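Local coordinates for 2-hydroxyisobutyryl-CoA synthetase (Aquincola tertiaricarbonis, PDB 6HDY), which belongs to the ANL superfamily of AMP-binding enzymes, with a large AMP-binding domain and a smaller C-terminal domain, at residues W209-K214 against R240-K245; P162-C167 against K214-Y219. All blocks are in the same frame, centred on the assembly; numbering follows the deposited sequence.

Contact 1. Residues W209-K214 against R240-K245; sequences WLDTMK and RNFGLK
In F242, chi1 (-70°) brings CG beside the backbone N and chi2 (-11°) turns one ring face to L210 CB, while K214, its chain bent at chi2 and chi4, delivers NZ to N241. L210 CB sits almost over the ring centre, 3.8 Å from the F242 centroid in a CH-pi contact, and L210 CD1 touches F242 CE2 at 3.7 Å. D211 comes in obliquely, its CB 3.9 Å from F242 CE1. A flat phenyl suits this buried place, since it offers a broad surface to a branched helix residue; A232 and Y268 extend the apolar surroundings. K214 carries the polar part, on the exposed side. Its NZ donates to N241 O at 2.8 Å, nearly along the C=O axis, and to D211 O at 2.7 Å on a lone pair; a bond to N241 OD1 is weak. A long, flexible lysine can thus curl back and tie its own helix to the loop. G243 has positive phi, and a side chain there would be tight against K214 CB; a water joins K214 O to G243 O. The contact packs the C-terminus of helix 202-213 against the loop entering strand 246-249, in the parallel alpha/beta part of the AMP-binding domain.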
loop_
_atom_site.group_PDB
_atom_site.type_symbol
_atom_site.label_atom_id
_atom_site.label_comp_id
_atom_site.label_asym_id
_atom_site.label_seq_id
_atom_site.Cartn_x
_atom_site.Cartn_y
_atom_site.Cartn_z
ATOM N N TRP A 209 -15.463 7.577 -1.421
ATOM C CA TRP A 209 -14.483 8.381 -0.691
ATOM C C TRP A 209 -14.149 9.673 -1.401
ATOM O O TRP A 209 -13.963 10.680 -0.735
ATOM C CB TRP A 209 -13.195 7.590 -0.370
ATOM C CG TRP A 209 -13.341 6.721 0.835
ATOM C CD1 TRP A 209 -13.881 5.469 0.877
ATOM C CD2 TRP A 209 -12.978 7.046 2.178
ATOM N NE1 TRP A 209 -13.871 4.990 2.159
ATOM C CE2 TRP A 209 -13.326 5.939 2.985
ATOM C CE3 TRP A 209 -12.351 8.149 2.781
ATOM C CZ2 TRP A 209 -13.107 5.919 4.367
ATOM C CZ3 TRP A 209 -12.116 8.112 4.147
ATOM C CH2 TRP A 209 -12.512 7.023 4.923
ATOM N N LEU A 210 -14.069 9.656 -2.745
ATOM C CA LEU A 210 -13.769 10.854 -3.549
ATOM C C LEU A 210 -14.944 11.845 -3.525
ATOM O O LEU A 210 -14.724 13.062 -3.529
ATOM C CB LEU A 210 -13.431 10.484 -5.000
ATOM C CG LEU A 210 -12.256 9.511 -5.226
ATOM C CD1 LEU A 210 -12.278 8.984 -6.639
ATOM C CD2 LEU A 210 -10.920 10.152 -4.927
ATOM N N ASP A 211 -16.187 11.320 -3.509
ATOM C CA ASP A 211 -17.409 12.121 -3.433
ATOM C C ASP A 211 -17.509 12.769 -2.050
ATOM O O ASP A 211 -17.855 13.941 -1.961
ATOM C CB ASP A 211 -18.645 11.245 -3.705
ATOM C CG ASP A 211 -19.940 12.031 -3.907
ATOM O OD1 ASP A 211 -20.131 12.587 -5.014
ATOM O OD2 ASP A 211 -20.780 12.036 -2.982
ATOM N N THR A 212 -17.181 12.017 -0.974
ATOM C CA THR A 212 -17.210 12.527 0.400
ATOM C C THR A 212 -16.060 13.516 0.675
ATOM O O THR A 212 -16.317 14.640 1.109
ATOM C CB THR A 212 -17.200 11.363 1.407
ATOM O OG1 THR A 212 -18.261 10.450 1.111
ATOM C CG2 THR A 212 -17.293 11.839 2.864
ATOM N N MET A 213 -14.804 13.082 0.440
ATOM C CA MET A 213 -13.570 13.829 0.734
ATOM C C MET A 213 -13.289 14.996 -0.193
ATOM O O MET A 213 -12.684 15.963 0.245
ATOM C CB MET A 213 -12.339 12.891 0.770
ATOM C CG MET A 213 -12.337 11.873 1.894
ATOM S SD MET A 213 -12.200 12.576 3.564
ATOM C CE MET A 213 -13.418 11.617 4.321
ATOM N N LYS A 214 -13.682 14.897 -1.479
ATOM C CA LYS A 214 -13.473 15.939 -2.507
ATOM C C LYS A 214 -11.968 16.376 -2.610
ATOM O O LYS A 214 -11.627 17.515 -2.291
ATOM C CB LYS A 214 -14.445 17.139 -2.338
ATOM C CG LYS A 214 -15.914 16.720 -2.205
ATOM C CD LYS A 214 -16.798 17.312 -3.278
ATOM C CE LYS A 214 -18.271 17.139 -2.975
ATOM N NZ LYS A 214 -18.835 15.899 -3.580
ATOM N N ARG A 240 -17.318 14.554 -11.901
ATOM C CA ARG A 240 -17.017 15.989 -11.963
ATOM C C ARG A 240 -17.255 16.619 -10.569
ATOM O O ARG A 240 -16.800 17.747 -10.300
ATOM C CB ARG A 240 -17.914 16.672 -13.004
ATOM C CG ARG A 240 -17.410 16.490 -14.428
ATOM C CD ARG A 240 -18.173 17.313 -15.448
ATOM N NE ARG A 240 -17.322 17.615 -16.602
ATOM C CZ ARG A 240 -16.786 18.806 -16.862
ATOM N NH1 ARG A 240 -17.039 19.845 -16.073
ATOM N NH2 ARG A 240 -16.003 18.971 -17.924
ATOM N N ASN A 241 -17.970 15.874 -9.691
ATOM C CA ASN A 241 -18.322 16.309 -8.352
ATOM C C ASN A 241 -17.349 15.783 -7.296
ATOM O O ASN A 241 -17.711 15.674 -6.126
ATOM C CB ASN A 241 -19.788 15.932 -8.020
ATOM C CG ASN A 241 -20.515 16.876 -7.065
ATOM O OD1 ASN A 241 -19.919 17.552 -6.206
ATOM N ND2 ASN A 241 -21.839 16.914 -7.173
ATOM N N PHE A 242 -16.094 15.498 -7.705
ATOM C CA PHE A 242 -15.054 14.988 -6.809
ATOM C C PHE A 242 -14.123 16.104 -6.316
ATOM O O PHE A 242 -13.193 15.841 -5.557
ATOM C CB PHE A 242 -14.284 13.849 -7.498
ATOM C CG PHE A 242 -15.047 12.552 -7.706
ATOM C CD1 PHE A 242 -16.279 12.337 -7.088
ATOM C CD2 PHE A 242 -14.504 11.523 -8.470
ATOM C CE1 PHE A 242 -16.957 11.121 -7.240
ATOM C CE2 PHE A 242 -15.168 10.294 -8.596
ATOM C CZ PHE A 242 -16.396 10.106 -7.991
ATOM N N GLY A 243 -14.395 17.337 -6.755
ATOM C CA GLY A 243 -13.649 18.545 -6.400
ATOM C C GLY A 243 -12.219 18.597 -6.891
ATOM O O GLY A 243 -11.437 19.411 -6.394
ATOM N N LEU A 244 -11.866 17.738 -7.884
ATOM C CA LEU A 244 -10.509 17.625 -8.420
ATOM C C LEU A 244 -10.073 18.811 -9.220
ATOM O O LEU A 244 -10.808 19.269 -10.107
ATOM C CB LEU A 244 -10.317 16.330 -9.245
ATOM C CG LEU A 244 -10.347 15.012 -8.466
ATOM C CD1 LEU A 244 -10.808 13.879 -9.345
ATOM C CD2 LEU A 244 -8.983 14.706 -7.800
ATOM N N LYS A 245 -8.872 19.319 -8.914
ATOM C CA LYS A 245 -8.290 20.419 -9.692
ATOM C C LYS A 245 -7.358 19.757 -10.704
ATOM O O LYS A 245 -7.138 20.273 -11.807
ATOM C CB LYS A 245 -7.520 21.413 -8.804
ATOM C CG LYS A 245 -8.362 22.069 -7.681
ATOM C CD LYS A 245 -9.432 23.065 -8.195
ATOM C CE LYS A 245 -10.409 23.501 -7.121
ATOM N NZ LYS A 245 -11.486 22.498 -6.881
HETATM O O HOH W 1 -10.800 19.972 -3.836
#

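Contact 2. Residues P162-C167 against K214-Y219; sequences PGDLVC and KPAAFY
V166 pairs with A217 and C167 with F218 in two parallel beta bridges between strands 165-168 and 217-220, adjacent strands of the five-stranded parallel sheet in the AMP-binding domain. The tight part is the backbone: C167 N donates to A217 O at 2.8 Å, and A217 N reaches L165 O at 3.2 Å. A216 N adds a weak bond to that same oxygen, so L165 O receives two successive amides where the strand begins. A217 CB leaves little bulk beside V166, whose CG2 stays 4.3 Å from it. On the other face C167 SG, anti to the backbone N (chi1 -176°), lies obliquely beside the F218 ring in a sulfur-aromatic contact. L165 CD2 rests on P215 CB at 3.7 Å; proline, having no N-H, fits here just ahead of the strand, and M213 and L210 of helix 202-213 pack nearby.

Toward the strand starts the contact thins. D164 CG meets A216 CB at 3.7 Å, a plain van der Waals touch of carboxylate against methyl at a partly exposed corner, while D164 OD2 is bonded to R161 N. At the buried end Y219 lines the pocket of bound 8LQ, its side chain also about 4 Å from 3HL at the nearest atoms; its OH is bonded to S250 OG, and its backbone N donates to C167 O at 2.8 Å, nearly straight in line with the carbonyl.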
loop_
_atom_site.group_PDB
_atom_site.type_symbol
_atom_site.label_atom_id
_atom_site.label_comp_id
_atom_site.label_asym_id
_atom_site.label_seq_id
_atom_site.Cartn_x
_atom_site.Cartn_y
_atom_site.Cartn_z
ATOM N N PRO A 162 0.428 22.753 0.011
ATOM C CA PRO A 162 0.233 22.259 1.383
ATOM C C PRO A 162 -1.244 22.338 1.789
ATOM O O PRO A 162 -1.939 23.304 1.438
ATOM C CB PRO A 162 1.069 23.229 2.230
ATOM C CG PRO A 162 2.129 23.696 1.315
ATOM C CD PRO A 162 1.461 23.810 -0.026
ATOM N N GLY A 163 -1.721 21.288 2.447
ATOM C CA GLY A 163 -3.101 21.208 2.902
ATOM C C GLY A 163 -4.050 20.616 1.894
ATOM O O GLY A 163 -5.175 20.278 2.253
ATOM N N ASP A 164 -3.633 20.513 0.624
ATOM C CA ASP A 164 -4.462 19.866 -0.399
ATOM C C ASP A 164 -4.557 18.369 -0.117
ATOM O O ASP A 164 -3.562 17.733 0.231
ATOM C CB ASP A 164 -3.842 20.024 -1.780
ATOM C CG ASP A 164 -4.074 21.353 -2.468
ATOM O OD1 ASP A 164 -4.970 22.125 -2.010
ATOM O OD2 ASP A 164 -3.427 21.591 -3.511
ATOM N N LEU A 165 -5.753 17.808 -0.285
ATOM C CA LEU A 165 -5.985 16.387 -0.123
ATOM C C LEU A 165 -5.524 15.696 -1.427
ATOM O O LEU A 165 -6.045 15.994 -2.515
ATOM C CB LEU A 165 -7.458 16.094 0.189
ATOM C CG LEU A 165 -7.764 14.601 0.437
ATOM C CD1 LEU A 165 -7.361 14.204 1.796
ATOM C CD2 LEU A 165 -9.232 14.319 0.297
ATOM N N VAL A 166 -4.510 14.806 -1.311
ATOM C CA VAL A 166 -3.940 14.108 -2.463
ATOM C C VAL A 166 -4.311 12.644 -2.391
ATOM O O VAL A 166 -3.852 11.945 -1.486
ATOM C CB VAL A 166 -2.403 14.302 -2.576
ATOM C CG1 VAL A 166 -1.841 13.554 -3.796
ATOM C CG2 VAL A 166 -2.037 15.780 -2.634
ATOM N N CYS A 167 -5.137 12.177 -3.341
ATOM C CA CYS A 167 -5.492 10.775 -3.381
ATOM C C CYS A 167 -4.459 9.997 -4.172
ATOM O O CYS A 167 -4.342 10.210 -5.377
ATOM C CB CYS A 167 -6.891 10.563 -3.944
ATOM S SG CYS A 167 -7.430 8.835 -3.902
ATOM N N LYS A 214 -13.682 14.897 -1.479
ATOM C CA LYS A 214 -13.473 15.939 -2.507
ATOM C C LYS A 214 -11.968 16.376 -2.610
ATOM O O LYS A 214 -11.627 17.515 -2.291
ATOM C CB LYS A 214 -14.445 17.139 -2.338
ATOM C CG LYS A 214 -15.914 16.720 -2.205
ATOM C CD LYS A 214 -16.798 17.312 -3.278
ATOM C CE LYS A 214 -18.271 17.139 -2.975
ATOM N NZ LYS A 214 -18.835 15.899 -3.580
ATOM N N PRO A 215 -11.060 15.471 -3.073
ATOM C CA PRO A 215 -9.630 15.825 -3.139
ATOM C C PRO A 215 -9.246 16.839 -4.196
ATOM O O PRO A 215 -9.860 16.895 -5.269
ATOM C CB PRO A 215 -8.959 14.480 -3.429
ATOM C CG PRO A 215 -9.980 13.734 -4.202
ATOM C CD PRO A 215 -11.265 14.067 -3.491
ATOM N N ALA A 216 -8.190 17.603 -3.911
ATOM C CA ALA A 216 -7.691 18.571 -4.877
ATOM C C ALA A 216 -6.866 17.871 -5.956
ATOM O O ALA A 216 -6.800 18.373 -7.077
ATOM C CB ALA A 216 -6.858 19.635 -4.180
ATOM N N ALA A 217 -6.225 16.714 -5.616
ATOM C CA ALA A 217 -5.375 15.995 -6.555
ATOM C C ALA A 217 -5.518 14.478 -6.492
ATOM O O ALA A 217 -5.859 13.915 -5.452
ATOM C CB ALA A 217 -3.919 16.417 -6.394
ATOM N N PHE A 218 -5.308 13.828 -7.647
ATOM C CA PHE A 218 -5.410 12.373 -7.802
ATOM C C PHE A 218 -4.188 11.865 -8.497
ATOM O O PHE A 218 -3.801 12.435 -9.511
ATOM C CB PHE A 218 -6.636 11.991 -8.655
ATOM C CG PHE A 218 -6.811 10.511 -8.931
ATOM C CD1 PHE A 218 -6.191 9.909 -10.021
ATOM C CD2 PHE A 218 -7.629 9.730 -8.123
ATOM C CE1 PHE A 218 -6.359 8.556 -10.274
ATOM C CE2 PHE A 218 -7.816 8.380 -8.394
ATOM C CZ PHE A 218 -7.172 7.800 -9.460
ATOM N N TYR A 219 -3.628 10.744 -8.005
ATOM C CA TYR A 219 -2.516 10.063 -8.648
ATOM C C TYR A 219 -2.870 8.613 -8.954
ATOM O O TYR A 219 -3.402 7.905 -8.088
ATOM C CB TYR A 219 -1.212 10.120 -7.794
ATOM C CG TYR A 219 -0.112 9.237 -8.359
ATOM C CD1 TYR A 219 0.740 9.701 -9.360
ATOM C CD2 TYR A 219 0.023 7.912 -7.954
ATOM C CE1 TYR A 219 1.728 8.881 -9.909
ATOM C CE2 TYR A 219 0.988 7.075 -8.514
ATOM C CZ TYR A 219 1.841 7.565 -9.486
ATOM O OH TYR A 219 2.748 6.716 -10.056
#

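How the contacts relate
Both contacts belong to one alpha/beta unit and share K214, the first residue past helix 202-213. Contact 2 is the buried one, joining neighbouring strands chiefly through main-chain bonds that depend little on side-chain identity. Contact 1 lies at the outer end of the same sheet and is only partly buried: there an apolar ring contact is combined with a lysine amine, carbonyl oxygens and a water, chemistry suited to the solvent-facing end of the sheet. The centres of contact 1 and contact 2 are about 9 Å apart, and the two touch directly. K245 N lies 2.9 Å from A216 O, a probable hydrogen bond, and M213 CB packs 3.5 Å from L165 CD2.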